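Local coordinates for guanosine-3',5'-bis(diphosphate) 3'-pyrophosphohydrolase MESH1 (Drosophila melanogaster, PDB 3NQW), which hydrolyses the alarmone ppGpp to GDP and diphosphate with the help of manganese and takes part in the starvation response, at residues 126-131 / 171-176. Sequence-based numbering, arbitrary orientation.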
ATOM      1  N   ASP A 126      -7.610  -3.971  13.692  1.00 57.15           N
ATOM      2  CA  ASP A 126      -6.962  -2.742  13.257  1.00 57.92           C
ATOM      3  C   ASP A 126      -7.699  -1.497  13.752  1.00 58.35           C
ATOM      4  O   ASP A 126      -7.124  -0.658  14.444  1.00 58.72           O
ATOM      5  CB  ASP A 126      -6.843  -2.689  11.730  1.00 57.73           C
ATOM      6  CG  ASP A 126      -6.201  -1.397  11.247  1.00 59.47           C
ATOM      7  OD1 ASP A 126      -5.019  -1.147  11.579  1.00 57.95           O
ATOM      8  OD2 ASP A 126      -6.881  -0.623  10.540  1.00 60.68           O
ATOM      9  N   ASN A 127      -8.972  -1.373  13.403  1.00 59.60           N
ATOM     10  CA  ASN A 127      -9.739  -0.213  13.828  1.00 59.67           C
ATOM     11  C   ASN A 127      -9.638   0.005  15.326  1.00 58.45           C
ATOM     12  O   ASN A 127      -9.330   1.104  15.772  1.00 57.35           O
ATOM     13  CB  ASN A 127     -11.203  -0.368  13.422  1.00 62.33           C
ATOM     14  CG  ASN A 127     -11.409  -0.238  11.933  1.00 65.64           C
ATOM     15  OD1 ASN A 127     -12.278  -0.897  11.356  1.00 68.33           O
ATOM     16  ND2 ASN A 127     -10.617   0.623  11.296  1.00 67.72           N
ATOM     17  N   LEU A 128      -9.889  -1.044  16.100  1.00 58.08           N
ATOM     18  CA  LEU A 128      -9.821  -0.928  17.547  1.00 58.41           C
ATOM     19  C   LEU A 128      -8.486  -0.365  17.990  1.00 57.92           C
ATOM     20  O   LEU A 128      -8.430   0.595  18.755  1.00 57.01           O
ATOM     21  CB  LEU A 128     -10.045  -2.281  18.206  1.00 60.11           C
ATOM     22  CG  LEU A 128     -11.501  -2.748  18.205  1.00 60.04           C
ATOM     23  CD1 LEU A 128     -11.632  -3.968  19.092  1.00 60.75           C
ATOM     24  CD2 LEU A 128     -12.403  -1.636  18.718  1.00 61.17           C
ATOM     25  N   ARG A 129      -7.415  -0.978  17.509  1.00 58.08           N
ATOM     26  CA  ARG A 129      -6.085  -0.521  17.834  1.00 58.54           C
ATOM     27  C   ARG A 129      -5.984   0.982  17.667  1.00 60.46           C
ATOM     28  O   ARG A 129      -5.305   1.655  18.436  1.00 62.77           O
ATOM     29  CB  ARG A 129      -5.076  -1.216  16.939  1.00 54.85           C
ATOM     30  CG  ARG A 129      -4.835  -2.644  17.351  1.00 51.43           C
ATOM     31  CD  ARG A 129      -4.020  -3.342  16.314  1.00 49.28           C
ATOM     32  NE  ARG A 129      -3.375  -4.531  16.834  1.00 50.00           N
ATOM     33  CZ  ARG A 129      -2.810  -5.448  16.063  1.00 51.41           C
ATOM     34  NH1 ARG A 129      -2.830  -5.298  14.742  1.00 51.08           N
ATOM     35  NH2 ARG A 129      -2.218  -6.498  16.611  1.00 50.78           N
ATOM     36  N   ASP A 130      -6.671   1.510  16.663  1.00 63.07           N
ATOM     37  CA  ASP A 130      -6.658   2.943  16.394  1.00 67.13           C
ATOM     38  C   ASP A 130      -7.543   3.766  17.323  1.00 68.90           C
ATOM     39  O   ASP A 130      -7.329   4.965  17.472  1.00 70.09           O
ATOM     40  CB  ASP A 130      -7.086   3.206  14.949  1.00 68.42           C
ATOM     41  CG  ASP A 130      -5.918   3.373  14.019  1.00 70.04           C
ATOM     42  OD1 ASP A 130      -5.076   2.448  13.934  1.00 71.57           O
ATOM     43  OD2 ASP A 130      -5.841   4.437  13.370  1.00 71.66           O
ATOM     44  N   LEU A 131      -8.529   3.124  17.945  1.00 70.44           N
ATOM     45  CA  LEU A 131      -9.456   3.818  18.836  1.00 71.51           C
ATOM     46  C   LEU A 131      -8.920   4.021  20.254  1.00 72.34           C
ATOM     47  O   LEU A 131      -9.455   4.822  21.025  1.00 72.97           O
ATOM     48  CB  LEU A 131     -10.778   3.056  18.898  1.00 71.44           C
ATOM     49  CG  LEU A 131     -12.029   3.897  18.675  1.00 69.63           C
ATOM     50  CD1 LEU A 131     -12.021   4.445  17.266  1.00 69.73           C
ATOM     51  CD2 LEU A 131     -13.255   3.045  18.913  1.00 70.36           C
ATOM     52  N   GLU A 171      -7.325  -8.936  24.083  1.00 70.79           N
ATOM     53  CA  GLU A 171      -6.358  -8.097  24.756  1.00 72.48           C
ATOM     54  C   GLU A 171      -6.835  -6.659  24.810  1.00 72.48           C
ATOM     55  O   GLU A 171      -6.607  -5.959  25.793  1.00 71.96           O
ATOM     56  CB  GLU A 171      -5.015  -8.191  24.040  1.00 75.48           C
ATOM     57  CG  GLU A 171      -4.312  -9.494  24.343  1.00 79.02           C
ATOM     58  CD  GLU A 171      -3.987  -9.614  25.826  1.00 80.71           C
ATOM     59  OE1 GLU A 171      -2.944  -9.066  26.255  1.00 79.26           O
ATOM     60  OE2 GLU A 171      -4.792 -10.230  26.566  1.00 82.58           O
ATOM     61  N   ILE A 172      -7.500  -6.229  23.743  1.00 73.76           N
ATOM     62  CA  ILE A 172      -8.031  -4.876  23.642  1.00 74.47           C
ATOM     63  C   ILE A 172      -9.329  -4.749  24.447  1.00 75.07           C
ATOM     64  O   ILE A 172      -9.649  -3.674  24.946  1.00 75.91           O
ATOM     65  CB  ILE A 172      -8.279  -4.499  22.154  1.00 74.00           C
ATOM     66  CG1 ILE A 172      -6.950  -4.555  21.388  1.00 75.56           C
ATOM     67  CG2 ILE A 172      -8.884  -3.111  22.050  1.00 74.05           C
ATOM     68  CD1 ILE A 172      -7.066  -4.269  19.897  1.00 76.62           C
ATOM     69  N   PHE A 173     -10.055  -5.854  24.593  1.00 74.75           N
ATOM     70  CA  PHE A 173     -11.310  -5.853  25.328  1.00 74.79           C
ATOM     71  C   PHE A 173     -11.122  -5.940  26.843  1.00 76.02           C
ATOM     72  O   PHE A 173     -11.876  -5.315  27.591  1.00 76.57           O
ATOM     73  CB  PHE A 173     -12.211  -7.008  24.866  1.00 74.68           C
ATOM     74  CG  PHE A 173     -12.715  -6.880  23.443  1.00 72.78           C
ATOM     75  CD1 PHE A 173     -13.214  -5.673  22.960  1.00 71.72           C
ATOM     76  CD2 PHE A 173     -12.747  -7.993  22.610  1.00 71.40           C
ATOM     77  CE1 PHE A 173     -13.739  -5.580  21.671  1.00 71.02           C
ATOM     78  CE2 PHE A 173     -13.269  -7.908  21.328  1.00 71.17           C
ATOM     79  CZ  PHE A 173     -13.766  -6.699  20.859  1.00 70.89           C
ATOM     80  N   ARG A 174     -10.139  -6.710  27.312  1.00 76.97           N
ATOM     81  CA  ARG A 174      -9.925  -6.818  28.758  1.00 76.53           C
ATOM     82  C   ARG A 174      -9.172  -5.619  29.324  1.00 76.51           C
ATOM     83  O   ARG A 174      -9.357  -5.280  30.491  1.00 76.68           O
ATOM     84  CB  ARG A 174      -9.204  -8.124  29.119  1.00 75.96           C
ATOM     85  CG  ARG A 174      -7.852  -8.304  28.480  1.00 78.42           C
ATOM     86  CD  ARG A 174      -7.278  -9.674  28.828  1.00 80.70           C
ATOM     87  NE  ARG A 174      -8.280 -10.747  28.687  1.00 80.91           N
ATOM     88  CZ  ARG A 174      -8.069 -11.901  28.054  1.00 80.15           C
ATOM     89  NH1 ARG A 174      -6.891 -12.133  27.495  1.00 80.47           N
ATOM     90  NH2 ARG A 174      -9.022 -12.822  27.988  1.00 76.94           N
ATOM     91  N   GLN A 175      -8.332  -4.987  28.501  1.00 78.27           N
ATOM     92  CA  GLN A 175      -7.574  -3.798  28.913  1.00 78.65           C
ATOM     93  C   GLN A 175      -8.559  -2.670  29.161  1.00 78.67           C
ATOM     94  O   GLN A 175      -8.376  -1.853  30.062  1.00 78.72           O
ATOM     95  CB  GLN A 175      -6.612  -3.334  27.816  1.00 79.55           C
ATOM     96  CG  GLN A 175      -5.271  -4.054  27.730  1.00 80.75           C
ATOM     97  CD  GLN A 175      -4.292  -3.318  26.807  1.00 81.14           C
ATOM     98  OE1 GLN A 175      -4.496  -3.251  25.585  1.00 79.64           O
ATOM     99  NE2 GLN A 175      -3.229  -2.755  27.393  1.00 79.45           N
ATOM    100  N   ARG A 176      -9.593  -2.622  28.329  1.00 78.62           N
ATOM    101  CA  ARG A 176     -10.619  -1.602  28.453  1.00 79.18           C
ATOM    102  C   ARG A 176     -11.510  -1.928  29.645  1.00 78.85           C
ATOM    103  O   ARG A 176     -11.726  -1.088  30.509  1.00 78.80           O
ATOM    104  CB  ARG A 176     -11.454  -1.533  27.171  1.00 80.68           C
ATOM    105  CG  ARG A 176     -10.737  -0.874  26.001  1.00 82.04           C
ATOM    106  CD  ARG A 176     -10.775   0.645  26.102  1.00 83.85           C
ATOM    107  NE  ARG A 176      -9.583   1.258  25.514  1.00 85.76           N
ATOM    108  CZ  ARG A 176      -9.440   2.562  25.317  1.00 86.63           C
ATOM    109  NH1 ARG A 176     -10.420   3.395  25.657  1.00 87.36           N
ATOM    110  NH2 ARG A 176      -8.315   3.029  24.791  1.00 86.40           N
TER
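I172 meets L128 with both of its branches and R129 with CD1. The CA atoms of I172 and L128 form the nearest backbone pair, 7.5 Å apart, and CB of each residue is directed at the opposing helix. CG1 of I172 lies anti to the carbonyl carbon (chi1 -61°), and the extended chi2 (177°) carries CD1 on to within 4.0 Å of CB of L128 and 3.8 Å of CG of R129. The other branch, CG2, lies 4.1 Å from CB of L128. R129 takes part through CG, and its side chain crosses that of I172 at about a right angle; farther out, its NH2 forms a salt bridge with E47.

F173 continues the apolar surface. Its CB is not aimed at the helix opposite, but the ring reaches back, bringing CE1 within 3.7 Å of L128 CD1. CZ is nearly as close to that methyl, which approaches the ring obliquely. L128 thus packs against two successive residues of helix 163-176, and Y147 of helix 141-158 also touches it. One turn after I172, R176 sends its guanidinium toward the backbone carbonyl of L131, but NH2 and O stay 4.3 Å apart, too far to count as a bond.

No hydrogen bond joins the segments, and they bury 215 Å² in total. The segment axes approach to 11.0 Å and cross at 30°, their N-to-C directions running broadly the same way. Helix 114-133 also carries the manganese ligand D123, with the side chain of L128 about 11 Å from the bound manganese ion: helix-on-helix packing within the all-helical HD-domain fold, outside the metal's first shell.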